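Local coordinates for protein cytochrome P450 (Novosphingobium aromaticivorans, PDB 3OFT) that belongs to the cytochrome P450 family of heme proteins and holds an iron protoporphyrin IX within a largely helical fold edged by a small beta sheet, at residues Leu33-Leu39 / Ile50-Val56; Pro279-Arg285 / Leu303-Val309. All coordinates share one frame; numbering follows the deposited sequence.

How the interactions relate
Interaction 1 closes along the chain before interaction 2 opens, and their centres lie about 12 Å apart on the same side of the molecule's centre. Both belong to one mixed sheet, in which strands 48-51 and 303-307 are parallel neighbours. The join is direct: Ala51 N lies 2.9 Å from Tyr305 O, a probable hydrogen bond, and Ala51 CB packs on Leu306 CD2. Interaction 1 occupies the part of the sheet farther from the heme, where strands 39-42 and 48-51 meet, whereas interaction 2 pairs strands 303-307 and 282-287 and reaches the porphyrin and the bound (2R,5R)-hexane-2,5-diol. The sheet thus connects the outlying hairpin of the P450 fold with the wall of the heme pocket.

Interaction 1: residues Leu33-Leu39 / Ile50-Val56; sequences LLDGPGL and IAARGDV
Ile50 meets Leu33 through its CG2 branch, which lies 3.9 Å from Leu33 CD1 with the two side chains crossing at about a right angle. Leu39 CD1 packs against the carbonyl oxygen of Ile50, to which Leu39 CA makes a CA-H...O contact. Ala51 pairs with Leu39 as an antiparallel non-hydrogen-bonded pair, both side chains on one face of the sheet. Next, Ala52 N donates to Gly38 O at 2.8 Å (N-H...O 163°), approaching from well above the carbonyl plane. The methyl of Ala52 points into the turn, 3.4 Å from Pro37 O and 4.0 Å from Leu33 CB, while Ala52 O takes a 2.6 Å bond from a water that also donates to Gly36 O. Arg53, the N-cap residue of helix 54-62, has a chain bent at chi2 and chi3 that passes Gly38 CA, 3.7 Å from Arg53 CB. Its NH1 forms a salt bridge with Asp55 OD2, and NH2 forms another with Asp294. Val56, in the helix, sets CB 3.7 Å from Gly38 O. Together these contacts close the base of a beta hairpin, strands 39-42 and 48-51, at the outer part of the P450 beta sheet.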
# COMPACT_ATOMS: atom_id res chain seq x y z
N LEU A 33 3.60 -19.13 -8.42
CA LEU A 33 3.20 -18.86 -9.80
C LEU A 33 4.36 -18.69 -10.77
O LEU A 33 4.17 -18.77 -11.97
CB LEU A 33 2.27 -17.62 -9.89
CG LEU A 33 0.85 -17.73 -9.33
CD1 LEU A 33 0.12 -16.39 -9.55
CD2 LEU A 33 0.08 -18.87 -10.01
N LEU A 34 5.56 -18.40 -10.26
CA LEU A 34 6.73 -18.30 -11.13
C LEU A 34 7.10 -19.65 -11.80
O LEU A 34 7.86 -19.67 -12.82
CB LEU A 34 7.91 -17.81 -10.31
CG LEU A 34 8.21 -16.30 -10.26
CD1 LEU A 34 7.24 -15.35 -10.86
CD2 LEU A 34 8.89 -15.80 -8.91
N ASP A 35 6.58 -20.73 -11.25
CA ASP A 35 6.78 -22.08 -11.82
C ASP A 35 5.87 -22.42 -13.01
O ASP A 35 5.98 -23.51 -13.60
CB ASP A 35 6.64 -23.17 -10.75
CG ASP A 35 7.61 -22.99 -9.60
OD1 ASP A 35 7.35 -23.57 -8.51
OD2 ASP A 35 8.61 -22.26 -9.76
N GLY A 36 4.96 -21.51 -13.35
CA GLY A 36 4.04 -21.75 -14.47
C GLY A 36 4.14 -20.71 -15.54
O GLY A 36 5.09 -19.94 -15.57
N PRO A 37 3.14 -20.65 -16.45
CA PRO A 37 3.07 -19.63 -17.50
C PRO A 37 3.09 -18.19 -16.92
O PRO A 37 2.64 -17.97 -15.79
CB PRO A 37 1.74 -19.94 -18.19
CG PRO A 37 1.43 -21.39 -17.85
CD PRO A 37 2.00 -21.58 -16.48
N GLY A 38 3.63 -17.24 -17.68
CA GLY A 38 3.78 -15.86 -17.23
C GLY A 38 2.49 -15.06 -17.22
O GLY A 38 2.48 -13.91 -16.77
N LEU A 39 1.42 -15.65 -17.76
CA LEU A 39 0.07 -15.03 -17.75
C LEU A 39 -0.93 -16.16 -17.71
O LEU A 39 -0.95 -16.99 -18.63
CB LEU A 39 -0.13 -14.14 -18.99
CG LEU A 39 -1.33 -13.21 -19.15
CD1 LEU A 39 -1.58 -12.35 -17.90
CD2 LEU A 39 -1.10 -12.28 -20.37
N ILE A 50 -4.14 -13.36 -14.39
CA ILE A 50 -3.15 -12.98 -13.38
C ILE A 50 -1.78 -12.89 -14.07
O ILE A 50 -1.33 -13.86 -14.74
CB ILE A 50 -3.03 -13.98 -12.19
CG1 ILE A 50 -4.35 -14.15 -11.42
CG2 ILE A 50 -1.88 -13.54 -11.27
CD1 ILE A 50 -4.41 -15.39 -10.44
N ALA A 51 -1.10 -11.75 -13.93
CA ALA A 51 0.24 -11.63 -14.50
C ALA A 51 1.19 -12.36 -13.54
O ALA A 51 1.16 -12.09 -12.35
CB ALA A 51 0.62 -10.19 -14.66
N ALA A 52 2.00 -13.29 -14.05
CA ALA A 52 2.69 -14.26 -13.22
C ALA A 52 4.18 -14.35 -13.52
O ALA A 52 4.83 -15.34 -13.19
CB ALA A 52 2.01 -15.64 -13.34
N ARG A 53 4.71 -13.33 -14.16
CA ARG A 53 6.16 -13.23 -14.38
C ARG A 53 6.50 -11.77 -14.41
O ARG A 53 5.70 -10.93 -14.89
CB ARG A 53 6.55 -13.86 -15.72
CG ARG A 53 8.08 -14.03 -15.94
CD ARG A 53 8.39 -13.78 -17.42
NE ARG A 53 7.68 -14.77 -18.18
CZ ARG A 53 7.14 -14.63 -19.38
NH1 ARG A 53 7.22 -13.52 -20.09
NH2 ARG A 53 6.52 -15.67 -19.86
N GLY A 54 7.71 -11.45 -13.94
CA GLY A 54 8.11 -10.06 -13.75
C GLY A 54 7.90 -9.16 -14.93
O GLY A 54 7.37 -8.07 -14.78
N ASP A 55 8.36 -9.57 -16.11
CA ASP A 55 8.28 -8.67 -17.27
C ASP A 55 6.83 -8.39 -17.70
O ASP A 55 6.54 -7.29 -18.16
CB ASP A 55 9.06 -9.20 -18.48
CG ASP A 55 8.61 -10.57 -18.91
OD1 ASP A 55 8.65 -11.49 -18.08
OD2 ASP A 55 8.22 -10.76 -20.09
N VAL A 56 5.95 -9.37 -17.51
CA VAL A 56 4.53 -9.23 -17.83
C VAL A 56 3.85 -8.29 -16.84
O VAL A 56 3.15 -7.37 -17.24
CB VAL A 56 3.82 -10.63 -17.87
CG1 VAL A 56 2.34 -10.47 -18.21
CG2 VAL A 56 4.52 -11.53 -18.93
O HOH W 1 5.79 -17.24 -14.74
O HOH W 2 6.70 -18.03 -17.34

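Interaction 2: residues Pro279-Arg285 / Leu303-Val309; sequences PTVAVSR and LVYLPSV. With HEM (protoporphyrin IX containing Fe), chain D; HX2 ((2R,5R)-hexane-2,5-diol), chain E.
Val281 O is gripped by both donors of Ser308: the hydroxyl OG binds it at 2.7 Å on a lone pair, and the backbone N at 3.1 Å, both in the carbonyl plane. A water that accepts from Val309 N gives this oxygen a third bond. Ser308 OG sits between its own backbone N and carbonyl carbon (chi1 62°), which turns it back to Val281 O; it also accepts a hydrogen bond from a second water, which Val281 N holds. This grip lies beside an antiparallel strand pair of the P450 beta sheet, 282-285 against 303-307, running at 159° to each other. Val283 and Leu306 exchange two backbone hydrogen bonds, as do Arg285 and Val304; in the first pair Leu306 N meets Val283 O at 2.8 Å, nearly head-on.

On the face of Ala282 and Ser284, the Tyr305 ring extends along the neighbouring strand. Ser284 OG lies at the ring edge, in its plane, 3.4 Å from Tyr305 CD2, while the Ala282 methyl approaches obliquely at the phenol end. The hydroxyl of Tyr305 is hydrogen-bonded to Asn383. Val283, Arg285 and Leu306 occupy the other face: Val283 CG2 packs against Leu306 CB, and the Arg285 chain crosses Leu306 at about a right angle, CG against CD1. Trp61 of helix 54-62 touches all three and is also hydrogen-bonded to the heme through NE1.

The first strand and the loop before it line the heme pocket. Val281 CG2 lies 3.8 Å from the porphyrin methyl CMB, and Ala282 O accepts from O1 of (2R,5R)-hexane-2,5-diol, whose O2 is hydrogen-bonded to the water bound to the iron. Edge-on to a heme propionate, the Arg285 guanidinium pairs NH1 with O1A and NH2 with O2A, the latter at 2.8 Å and 169°; NH1 also donates to Ser284 O at 3.2 Å.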
# COMPACT_ATOMS: atom_id res chain seq x y z
N PRO A 279 7.21 -6.22 -0.98
CA PRO A 279 6.03 -5.60 -1.55
C PRO A 279 4.80 -6.49 -1.39
O PRO A 279 4.90 -7.74 -1.58
CB PRO A 279 6.40 -5.46 -3.04
CG PRO A 279 7.23 -6.75 -3.30
CD PRO A 279 8.11 -6.75 -2.03
N THR A 280 3.66 -5.90 -1.08
CA THR A 280 2.47 -6.74 -0.88
C THR A 280 1.25 -6.19 -1.58
O THR A 280 0.12 -6.66 -1.30
CB THR A 280 2.17 -6.94 0.61
OG1 THR A 280 1.85 -5.69 1.24
CG2 THR A 280 3.35 -7.68 1.35
N VAL A 281 1.46 -5.19 -2.45
CA VAL A 281 0.33 -4.56 -3.13
C VAL A 281 0.06 -5.22 -4.49
O VAL A 281 1.00 -5.48 -5.25
CB VAL A 281 0.43 -2.98 -3.20
CG1 VAL A 281 -0.81 -2.44 -3.91
CG2 VAL A 281 0.47 -2.37 -1.74
N ALA A 282 -1.21 -5.56 -4.76
CA ALA A 282 -1.62 -6.02 -6.10
C ALA A 282 -2.76 -5.16 -6.58
O ALA A 282 -3.54 -4.65 -5.73
CB ALA A 282 -2.05 -7.54 -6.10
N VAL A 283 -2.86 -4.96 -7.90
CA VAL A 283 -3.90 -4.10 -8.46
C VAL A 283 -4.67 -4.80 -9.56
O VAL A 283 -4.19 -5.77 -10.18
CB VAL A 283 -3.34 -2.77 -9.03
CG1 VAL A 283 -2.64 -1.96 -7.92
CG2 VAL A 283 -2.42 -3.03 -10.28
N SER A 284 -5.85 -4.26 -9.86
CA SER A 284 -6.69 -4.80 -10.96
C SER A 284 -6.76 -3.82 -12.13
O SER A 284 -6.64 -2.60 -11.93
CB SER A 284 -8.11 -5.09 -10.45
OG SER A 284 -8.11 -6.05 -9.40
N ARG A 285 -6.95 -4.35 -13.34
CA ARG A 285 -7.24 -3.48 -14.50
C ARG A 285 -8.33 -4.13 -15.31
O ARG A 285 -8.47 -5.34 -15.26
CB ARG A 285 -6.00 -3.38 -15.42
CG ARG A 285 -4.72 -2.75 -14.78
CD ARG A 285 -5.00 -1.27 -14.48
NE ARG A 285 -3.77 -0.55 -14.10
CZ ARG A 285 -3.49 -0.15 -12.88
NH1 ARG A 285 -4.31 -0.37 -11.84
NH2 ARG A 285 -2.37 0.55 -12.68
N LEU A 303 -10.74 -8.82 -17.09
CA LEU A 303 -9.97 -8.26 -15.95
C LEU A 303 -8.59 -8.90 -15.83
O LEU A 303 -8.41 -10.08 -16.17
CB LEU A 303 -10.73 -8.48 -14.63
CG LEU A 303 -11.76 -7.46 -14.10
CD1 LEU A 303 -12.35 -6.53 -15.14
CD2 LEU A 303 -12.82 -8.14 -13.20
N VAL A 304 -7.62 -8.10 -15.37
CA VAL A 304 -6.23 -8.51 -15.22
C VAL A 304 -5.76 -8.13 -13.81
O VAL A 304 -5.97 -6.99 -13.38
CB VAL A 304 -5.31 -7.78 -16.23
CG1 VAL A 304 -3.89 -8.35 -16.14
CG2 VAL A 304 -5.89 -7.86 -17.67
N TYR A 305 -5.16 -9.08 -13.10
CA TYR A 305 -4.67 -8.83 -11.73
C TYR A 305 -3.14 -8.81 -11.77
O TYR A 305 -2.52 -9.72 -12.36
CB TYR A 305 -5.16 -9.93 -10.80
CG TYR A 305 -5.11 -9.59 -9.32
CD1 TYR A 305 -4.18 -10.20 -8.49
CD2 TYR A 305 -5.97 -8.63 -8.78
CE1 TYR A 305 -4.15 -9.91 -7.13
CE2 TYR A 305 -5.94 -8.32 -7.42
CZ TYR A 305 -5.02 -8.97 -6.62
OH TYR A 305 -4.98 -8.69 -5.27
N LEU A 306 -2.56 -7.80 -11.13
CA LEU A 306 -1.13 -7.52 -11.22
C LEU A 306 -0.50 -7.47 -9.83
O LEU A 306 -0.65 -6.48 -9.13
CB LEU A 306 -0.90 -6.17 -11.90
CG LEU A 306 -1.56 -5.96 -13.25
CD1 LEU A 306 -1.26 -4.56 -13.75
CD2 LEU A 306 -1.07 -7.00 -14.29
N PRO A 307 0.25 -8.52 -9.44
CA PRO A 307 0.91 -8.55 -8.16
C PRO A 307 2.31 -7.97 -8.23
O PRO A 307 3.17 -8.52 -8.90
CB PRO A 307 0.94 -10.02 -7.81
CG PRO A 307 1.03 -10.72 -9.14
CD PRO A 307 0.31 -9.83 -10.12
N SER A 308 2.56 -6.90 -7.49
CA SER A 308 3.91 -6.31 -7.50
C SER A 308 5.01 -7.28 -7.04
O SER A 308 6.13 -7.19 -7.55
CB SER A 308 3.98 -5.01 -6.68
OG SER A 308 3.66 -5.29 -5.32
N VAL A 309 4.69 -8.21 -6.14
CA VAL A 309 5.67 -9.19 -5.63
C VAL A 309 6.29 -10.01 -6.78
O VAL A 309 7.46 -10.34 -6.72
CB VAL A 309 5.06 -10.13 -4.52
CG1 VAL A 309 3.97 -11.03 -5.12
CG2 VAL A 309 6.18 -10.99 -3.81
CHA HEM D . -1.23 4.61 -5.80
CHB HEM D . 1.35 1.50 -3.08
CHC HEM D . 1.41 4.73 0.50
CHD HEM D . -1.96 7.30 -1.76
C1A HEM D . -0.47 3.53 -5.38
C2A HEM D . -0.11 2.41 -6.22
C3A HEM D . 0.59 1.54 -5.51
C4A HEM D . 0.69 2.07 -4.14
CMA HEM D . 1.13 0.19 -6.04
CAA HEM D . -0.45 2.27 -7.73
CBA HEM D . -1.86 1.74 -7.84
CGA HEM D . -2.26 1.45 -9.29
O1A HEM D . -3.47 1.13 -9.52
O2A HEM D . -1.43 1.53 -10.24
C1B HEM D . 1.62 2.10 -1.86
C2B HEM D . 2.45 1.56 -0.82
C3B HEM D . 2.46 2.48 0.17
C4B HEM D . 1.63 3.60 -0.24
CMB HEM D . 3.17 0.21 -0.90
CAB HEM D . 3.13 2.49 1.55
CBB HEM D . 3.85 1.45 2.03
C1C HEM D . 0.53 5.73 0.26
C2C HEM D . 0.29 6.91 1.08
C3C HEM D . -0.69 7.61 0.43
C4C HEM D . -1.00 6.95 -0.82
CMC HEM D . 1.00 7.22 2.43
CAC HEM D . -1.37 8.96 0.78
CBC HEM D . -1.54 9.37 2.03
C1D HEM D . -2.04 6.85 -3.04
C2D HEM D . -2.92 7.43 -4.05
C3D HEM D . -2.65 6.62 -5.30
C4D HEM D . -1.69 5.60 -4.95
CMD HEM D . -3.87 8.67 -3.89
CAD HEM D . -3.34 6.88 -6.67
CBD HEM D . -2.29 7.60 -7.54
CGD HEM D . -2.90 7.69 -8.94
O1D HEM D . -3.86 6.96 -9.28
O2D HEM D . -2.40 8.44 -9.78
NA HEM D . 0.06 3.30 -4.11
NB HEM D . 1.18 3.35 -1.48
NC HEM D . -0.24 5.82 -0.90
ND HEM D . -1.36 5.77 -3.60
FE HEM D . -0.03 4.60 -2.55
C1 HX2 E . -7.46 -1.68 -4.55
O1 HX2 E . -5.98 -3.46 -5.33
C2 HX2 E . -6.10 -2.38 -4.38
O2 HX2 E . -3.87 1.51 -2.32
C3 HX2 E . -4.90 -1.43 -4.43
C4 HX2 E . -5.01 -0.28 -3.41
C5 HX2 E . -3.65 0.38 -3.15
C6 HX2 E . -3.01 0.85 -4.47
O HOH W 3 3.68 -3.28 -3.39
O HOH W 4 1.99 -8.24 -4.74
O HOH W 5 -1.96 3.46 -1.72